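Local coordinates for protein putative glycosyl hydrolase (Bacteroides thetaiotaomicron VPI-5482, PDB 3K11) that probably acts as a hydrolase of glycosyl hydrolase family 88, although its function and substrate have not been established, at residues Leu199-Met204 and Arg266-Ala271; Leu247-Trp252 and His259-Trp264. All coordinates share one frame; numbering follows the deposited sequence.

Interaction 1. Residues Leu199-Met204 and Arg266-Ala271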
loop_
_atom_site.group_PDB
_atom_site.type_symbol
_atom_site.label_atom_id
_atom_site.label_comp_id
_atom_site.label_asym_id
_atom_site.label_seq_id
_atom_site.Cartn_x
_atom_site.Cartn_y
_atom_site.Cartn_z
ATOM N N LEU A 199 12.778 13.381 20.199
ATOM C CA LEU A 199 13.757 12.480 19.673
ATOM C C LEU A 199 13.684 12.530 18.145
ATOM O O LEU A 199 12.612 12.441 17.591
ATOM C CB LEU A 199 13.552 11.064 20.158
ATOM C CG LEU A 199 13.661 10.766 21.655
ATOM C CD1 LEU A 199 13.451 9.240 21.922
ATOM C CD2 LEU A 199 15.026 11.302 22.237
ATOM N N TRP A 200 14.859 12.617 17.532
ATOM C CA TRP A 200 15.061 12.533 16.082
ATOM C C TRP A 200 15.708 11.217 15.770
ATOM O O TRP A 200 16.760 10.888 16.327
ATOM C CB TRP A 200 16.008 13.634 15.644
ATOM C CG TRP A 200 15.420 14.995 15.627
ATOM C CD1 TRP A 200 14.873 15.692 16.675
ATOM C CD2 TRP A 200 15.397 15.856 14.508
ATOM N NE1 TRP A 200 14.483 16.932 16.255
ATOM C CE2 TRP A 200 14.807 17.076 14.932
ATOM C CE3 TRP A 200 15.816 15.719 13.176
ATOM C CZ2 TRP A 200 14.648 18.174 14.074
ATOM C CZ3 TRP A 200 15.625 16.788 12.311
ATOM C CH2 TRP A 200 15.071 18.017 12.770
ATOM N N LEU A 201 15.120 10.471 14.850
ATOM C CA LEU A 201 15.699 9.189 14.442
ATOM C C LEU A 201 17.152 9.397 14.006
ATOM O O LEU A 201 18.022 8.548 14.264
ATOM C CB LEU A 201 14.860 8.579 13.315
ATOM C CG LEU A 201 15.195 7.174 12.906
ATOM C CD1 LEU A 201 15.115 6.206 14.106
ATOM C CD2 LEU A 201 14.258 6.733 11.728
ATOM N N ASP A 202 17.440 10.536 13.354
ATOM C CA ASP A 202 18.781 10.828 12.852
ATOM C C ASP A 202 19.806 10.741 13.961
ATOM O O ASP A 202 20.958 10.354 13.701
ATOM C CB ASP A 202 18.885 12.250 12.269
ATOM C CG ASP A 202 17.798 12.557 11.217
ATOM O OD1 ASP A 202 16.624 12.472 11.556
ATOM O OD2 ASP A 202 18.115 12.830 10.037
ATOM N N ASP A 203 19.403 11.022 15.202
ATOM C CA ASP A 203 20.397 11.125 16.295
ATOM C C ASP A 203 20.880 9.763 16.759
ATOM O O ASP A 203 21.867 9.686 17.436
ATOM C CB ASP A 203 19.882 11.920 17.465
ATOM C CG ASP A 203 19.877 13.423 17.214
ATOM O OD1 ASP A 203 20.675 13.895 16.367
ATOM O OD2 ASP A 203 19.134 14.120 17.923
HETATM N N MSE A 204 20.187 8.676 16.390
HETATM C CA MSE A 204 20.758 7.355 16.592
HETATM C C MSE A 204 22.152 7.330 15.936
HETATM O O MSE A 204 23.131 6.884 16.518
HETATM C CB MSE A 204 19.866 6.265 16.017
HETATM C CG MSE A 204 18.597 6.075 16.833
HETATM SE SE MSE A 204 17.525 4.595 16.243
HETATM C CE MSE A 204 18.556 3.195 17.049
ATOM N N ARG A 266 15.723 8.302 4.489
ATOM C CA ARG A 266 17.104 8.537 4.895
ATOM C C ARG A 266 17.305 8.275 6.383
ATOM O O ARG A 266 18.244 7.600 6.740
ATOM C CB ARG A 266 17.601 9.919 4.525
ATOM C CG ARG A 266 19.038 10.122 5.039
ATOM C CD ARG A 266 19.840 11.168 4.315
ATOM N NE ARG A 266 19.314 12.507 4.488
ATOM C CZ ARG A 266 18.988 13.327 3.495
ATOM N NH1 ARG A 266 19.115 12.982 2.223
ATOM N NH2 ARG A 266 18.568 14.558 3.803
ATOM N N ALA A 267 16.414 8.749 7.239
ATOM C CA ALA A 267 16.584 8.553 8.684
ATOM C C ALA A 267 16.435 7.075 9.017
ATOM O O ALA A 267 17.085 6.580 9.926
ATOM C CB ALA A 267 15.596 9.428 9.499
ATOM N N ASN A 268 15.592 6.338 8.280
ATOM C CA ASN A 268 15.553 4.896 8.460
ATOM C C ASN A 268 16.874 4.287 8.061
ATOM O O ASN A 268 17.380 3.390 8.739
ATOM C CB ASN A 268 14.380 4.270 7.694
ATOM C CG ASN A 268 13.159 4.135 8.583
ATOM O OD1 ASN A 268 12.964 3.068 9.208
ATOM N ND2 ASN A 268 12.383 5.239 8.740
ATOM N N GLY A 269 17.525 4.860 7.042
ATOM C CA GLY A 269 18.893 4.467 6.712
ATOM C C GLY A 269 19.842 4.750 7.865
ATOM O O GLY A 269 20.646 3.902 8.237
ATOM N N TRP A 270 19.770 5.921 8.456
ATOM C CA TRP A 270 20.627 6.225 9.588
ATOM C C TRP A 270 20.462 5.216 10.736
ATOM O O TRP A 270 21.425 4.843 11.358
ATOM C CB TRP A 270 20.353 7.625 10.105
ATOM C CG TRP A 270 20.749 8.757 9.194
ATOM C CD1 TRP A 270 20.099 9.981 9.078
ATOM C CD2 TRP A 270 21.857 8.814 8.292
ATOM N NE1 TRP A 270 20.744 10.745 8.166
ATOM C CE2 TRP A 270 21.812 10.057 7.662
ATOM C CE3 TRP A 270 22.879 7.932 7.951
ATOM C CZ2 TRP A 270 22.732 10.440 6.714
ATOM C CZ3 TRP A 270 23.806 8.324 6.996
ATOM C CH2 TRP A 270 23.706 9.564 6.380
ATOM N N ALA A 271 19.247 4.743 10.991
ATOM C CA ALA A 271 18.973 3.778 12.065
ATOM C C ALA A 271 19.572 2.414 11.702
ATOM O O ALA A 271 20.101 1.699 12.559
ATOM C CB ALA A 271 17.456 3.610 12.269
HETATM O O HOH W 1 19.730 13.257 7.432
#
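Asp-202 and Ala-267 mark the nearest approach of the two backbones, with their CA atoms 5.2 Å apart, where the chain leaves strand 198-200 and passes into helix 202-217 against the start of helix 265-281. Further along, the CA atoms of Met-204 and Ala-271 lie 6.0 Å apart. The two alanines, one helical turn from each other, keep the helix surface low. Leu-201 CG, anti to the backbone N (chi1 -172°), is turned to this surface. Its CD2 lies against Ala-267 O (3.4 Å) and Ala-267 CB, and its CD1 against Ala-271 CB at 3.9 Å. The selenium of Met-204, a selenomethionine, meets the same Ala-271 methyl at 4.1 Å.

The polar flank works through water. Asp-202 OD2 lies at the edge of the Trp-270 ring, in its plane and 3.6 Å from CD1, with carboxylate and indole turned 56° apart. One water donates to this oxygen and accepts from Trp-270 NE1 (2.8 Å) and Arg-266 NE, while Arg-266 CG lies over a face of the indole. OD1 bonds to His-250 NE2. An ethanediol, probably from the crystallisation liquor, beside Asp-202 is consistent with a pocket there. Such a buried strand-to-helix junction suits the (alpha/alpha)6 barrel expected of family 88.

Interaction 2. Residues Leu247-Trp252 and His259-Trp264. With EDO (1,2-ethanediol), chain D; EDO (1,2-ethanediol), chain H.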
loop_
_atom_site.group_PDB
_atom_site.type_symbol
_atom_site.label_atom_id
_atom_site.label_comp_id
_atom_site.label_asym_id
_atom_site.label_seq_id
_atom_site.Cartn_x
_atom_site.Cartn_y
_atom_site.Cartn_z
ATOM N N LEU A 247 9.744 -0.822 10.813
ATOM C CA LEU A 247 10.310 0.452 10.391
ATOM C C LEU A 247 10.342 1.373 11.604
ATOM O O LEU A 247 9.680 1.115 12.615
ATOM C CB LEU A 247 9.418 1.088 9.285
ATOM C CG LEU A 247 9.166 0.320 8.001
ATOM C CD1 LEU A 247 8.177 1.162 7.134
ATOM C CD2 LEU A 247 10.487 0.041 7.286
ATOM N N TYR A 248 11.088 2.455 11.469
ATOM C CA TYR A 248 11.169 3.485 12.475
ATOM C C TYR A 248 10.441 4.741 12.059
ATOM O O TYR A 248 10.449 5.123 10.885
ATOM C CB TYR A 248 12.608 3.881 12.668
ATOM C CG TYR A 248 13.456 2.919 13.493
ATOM C CD1 TYR A 248 14.146 1.885 12.889
ATOM C CD2 TYR A 248 13.584 3.068 14.868
ATOM C CE1 TYR A 248 14.946 1.049 13.601
ATOM C CE2 TYR A 248 14.376 2.207 15.589
ATOM C CZ TYR A 248 15.062 1.214 14.957
ATOM O OH TYR A 248 15.854 0.379 15.699
ATOM N N ARG A 249 9.808 5.382 13.043
ATOM C CA ARG A 249 9.297 6.738 12.839
ATOM C C ARG A 249 10.460 7.766 12.831
ATOM O O ARG A 249 11.434 7.613 13.553
ATOM C CB ARG A 249 8.246 7.102 13.873
ATOM C CG ARG A 249 8.529 6.753 15.249
ATOM C CD ARG A 249 7.471 7.274 16.247
ATOM N NE ARG A 249 6.215 6.552 16.186
ATOM C CZ ARG A 249 5.953 5.341 16.660
ATOM N NH1 ARG A 249 6.839 4.556 17.206
ATOM N NH2 ARG A 249 4.750 4.871 16.523
ATOM N N HIS A 250 10.338 8.827 12.046
ATOM C CA HIS A 250 11.372 9.879 12.022
ATOM C C HIS A 250 11.442 10.657 13.334
ATOM O O HIS A 250 12.513 11.055 13.765
ATOM C CB HIS A 250 11.129 10.863 10.869
ATOM C CG HIS A 250 12.218 11.861 10.684
ATOM N ND1 HIS A 250 12.012 13.100 10.091
ATOM C CD2 HIS A 250 13.527 11.807 11.016
ATOM C CE1 HIS A 250 13.166 13.755 10.058
ATOM N NE2 HIS A 250 14.105 12.996 10.611
ATOM N N GLY A 251 10.284 10.870 13.959
ATOM C CA GLY A 251 10.265 11.675 15.162
ATOM C C GLY A 251 9.378 11.168 16.259
ATOM O O GLY A 251 8.424 10.384 16.063
ATOM N N TRP A 252 9.666 11.662 17.443
ATOM C CA TRP A 252 8.927 11.282 18.667
ATOM C C TRP A 252 8.989 12.439 19.639
ATOM O O TRP A 252 10.050 12.757 20.141
ATOM C CB TRP A 252 9.576 10.052 19.305
ATOM C CG TRP A 252 8.848 9.453 20.460
ATOM C CD1 TRP A 252 7.886 8.462 20.420
ATOM C CD2 TRP A 252 9.067 9.742 21.861
ATOM N NE1 TRP A 252 7.484 8.158 21.693
ATOM C CE2 TRP A 252 8.207 8.916 22.592
ATOM C CE3 TRP A 252 9.926 10.618 22.547
ATOM C CZ2 TRP A 252 8.179 8.923 23.984
ATOM C CZ3 TRP A 252 9.904 10.601 23.920
ATOM C CH2 TRP A 252 9.017 9.796 24.614
ATOM N N HIS A 259 1.899 9.160 18.627
ATOM C CA HIS A 259 3.174 9.402 17.989
ATOM C C HIS A 259 3.112 9.020 16.533
ATOM O O HIS A 259 3.551 7.952 16.154
ATOM C CB HIS A 259 4.289 8.636 18.720
ATOM C CG HIS A 259 4.407 9.003 20.168
ATOM N ND1 HIS A 259 4.844 10.245 20.583
ATOM C CD2 HIS A 259 4.153 8.289 21.295
ATOM C CE1 HIS A 259 4.813 10.288 21.904
ATOM N NE2 HIS A 259 4.406 9.111 22.364
ATOM N N PRO A 260 2.614 9.930 15.686
ATOM C CA PRO A 260 2.479 9.641 14.242
ATOM C C PRO A 260 3.788 9.229 13.596
ATOM O O PRO A 260 4.855 9.692 13.981
ATOM C CB PRO A 260 2.014 10.979 13.668
ATOM C CG PRO A 260 1.348 11.690 14.799
ATOM C CD PRO A 260 2.177 11.312 16.006
ATOM N N ALA A 261 3.706 8.295 12.649
ATOM C CA ALA A 261 4.874 7.722 12.015
ATOM C C ALA A 261 4.998 8.265 10.608
ATOM O O ALA A 261 4.097 8.090 9.802
ATOM C CB ALA A 261 4.748 6.202 11.971
ATOM N N PHE A 262 6.084 8.970 10.347
ATOM C CA PHE A 262 6.493 9.292 9.016
ATOM C C PHE A 262 7.819 8.552 8.837
ATOM O O PHE A 262 8.824 8.930 9.419
ATOM C CB PHE A 262 6.603 10.796 8.836
ATOM C CG PHE A 262 5.239 11.476 8.891
ATOM C CD1 PHE A 262 4.452 11.534 7.758
ATOM C CD2 PHE A 262 4.737 11.932 10.068
ATOM C CE1 PHE A 262 3.182 12.028 7.819
ATOM C CE2 PHE A 262 3.457 12.479 10.107
ATOM C CZ PHE A 262 2.705 12.507 8.983
ATOM N N CYS A 263 7.795 7.449 8.086
ATOM C CA CYS A 263 8.943 6.518 7.998
ATOM C C CYS A 263 9.891 6.997 6.910
ATOM O O CYS A 263 9.999 6.407 5.854
ATOM C CB CYS A 263 8.434 5.108 7.711
ATOM S SG CYS A 263 7.329 4.548 9.075
ATOM N N TRP A 264 10.505 8.137 7.170
ATOM C CA TRP A 264 11.369 8.796 6.206
ATOM C C TRP A 264 12.574 7.921 5.893
ATOM O O TRP A 264 13.253 7.414 6.797
ATOM C CB TRP A 264 11.780 10.180 6.731
ATOM C CG TRP A 264 12.655 10.949 5.819
ATOM C CD1 TRP A 264 12.496 11.101 4.483
ATOM C CD2 TRP A 264 13.849 11.655 6.172
ATOM N NE1 TRP A 264 13.493 11.873 3.980
ATOM C CE2 TRP A 264 14.355 12.220 4.989
ATOM C CE3 TRP A 264 14.488 11.912 7.370
ATOM C CZ2 TRP A 264 15.496 13.014 4.963
ATOM C CZ3 TRP A 264 15.658 12.665 7.341
ATOM C CH2 TRP A 264 16.137 13.205 6.138
HETATM C C1 EDO D . 0.275 5.857 17.929
HETATM O O1 EDO D . 1.096 6.408 18.924
HETATM C C2 EDO D . -0.039 6.933 16.896
HETATM O O2 EDO D . -0.030 6.431 15.563
HETATM C C1 EDO H . 1.869 3.157 13.960
HETATM O O1 EDO H . 1.910 2.705 15.329
HETATM C C2 EDO H . 2.551 4.508 13.776
HETATM O O2 EDO H . 2.297 5.473 14.809
HETATM O O HOH W 2 7.452 10.346 12.584
HETATM O O HOH W 3 5.792 10.661 16.390
#
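His-259 O is gripped by three donors: Arg-249 NE at 3.0 Å, Arg-249 NH2 through a weaker bond, and the hydroxyl O2 of an ethanediol, probably from the crystallisation liquor. NE approaches from above the carbonyl plane. Arg-249 reaches it with CG between the backbone N and the carbonyl carbon (chi1 44°), the crowded position, and with a bend at chi3; NH2 also donates to the diol, closing a small ring of bonds. An alanine here would keep the CB packing on Ala-261 but would probably leave His-259 O without its protein donors in this contact and the diol less firmly held.

Water extends the grip. Pro-260 O accepts from two waters, one of which also takes the N-H groups of Gly-251 and Phe-262, while the other donates to Gly-251 O. Direct backbone joining comes from His-250 N, 3.0 Å from Phe-262 O, and from a CH...O contact of Cys-263 CA with Tyr-248 O. Leu-247 CD1 also packs on Cys-263 SG at 4.0 Å.

Two aromatic pairs differ sharply. Trp-252 and His-259 stack face to face, centroids 3.8 Å apart and planes at 26°, with Trp-252 NE1 over the centre of the imidazole, a placement that suits ring contact and not an N-H bond to His-259 NE2. His-250 and Trp-264 point the same way side by side, but their planes stand 55° apart; Trp-264 CE3 lies over the imidazole face, 3.4 Å from NE2. Tyr-387 OH bonds to His-250 ND1, further fixing that ring. The whole is a strand whose following loop folds back on it, turns through an inverse gamma turn centred on Cys-263, and delivers Trp-264 to the N-cap position of helix 265-281.

In the fold
From the N terminus, the chain first meets interaction 1 at strand 198-200 and the start of helix 202-217. It then runs through helix 222-240 and strand 241-242 to strand 247-253, where interaction 2 begins. The short excursion after that strand is closed at once when residues 259-264 return to it, and helix 265-281 follows directly to complete interaction 1. The local closure therefore sits wholly within the longer one, and the two do not cross. Strand 247-253 lies between 198-200 and 241-242 in an antiparallel sheet, and Leu-199 N bonds to Trp-252 O. Sheet, return loop and helix pair are thus tied together, the contact centres about 9 Å apart.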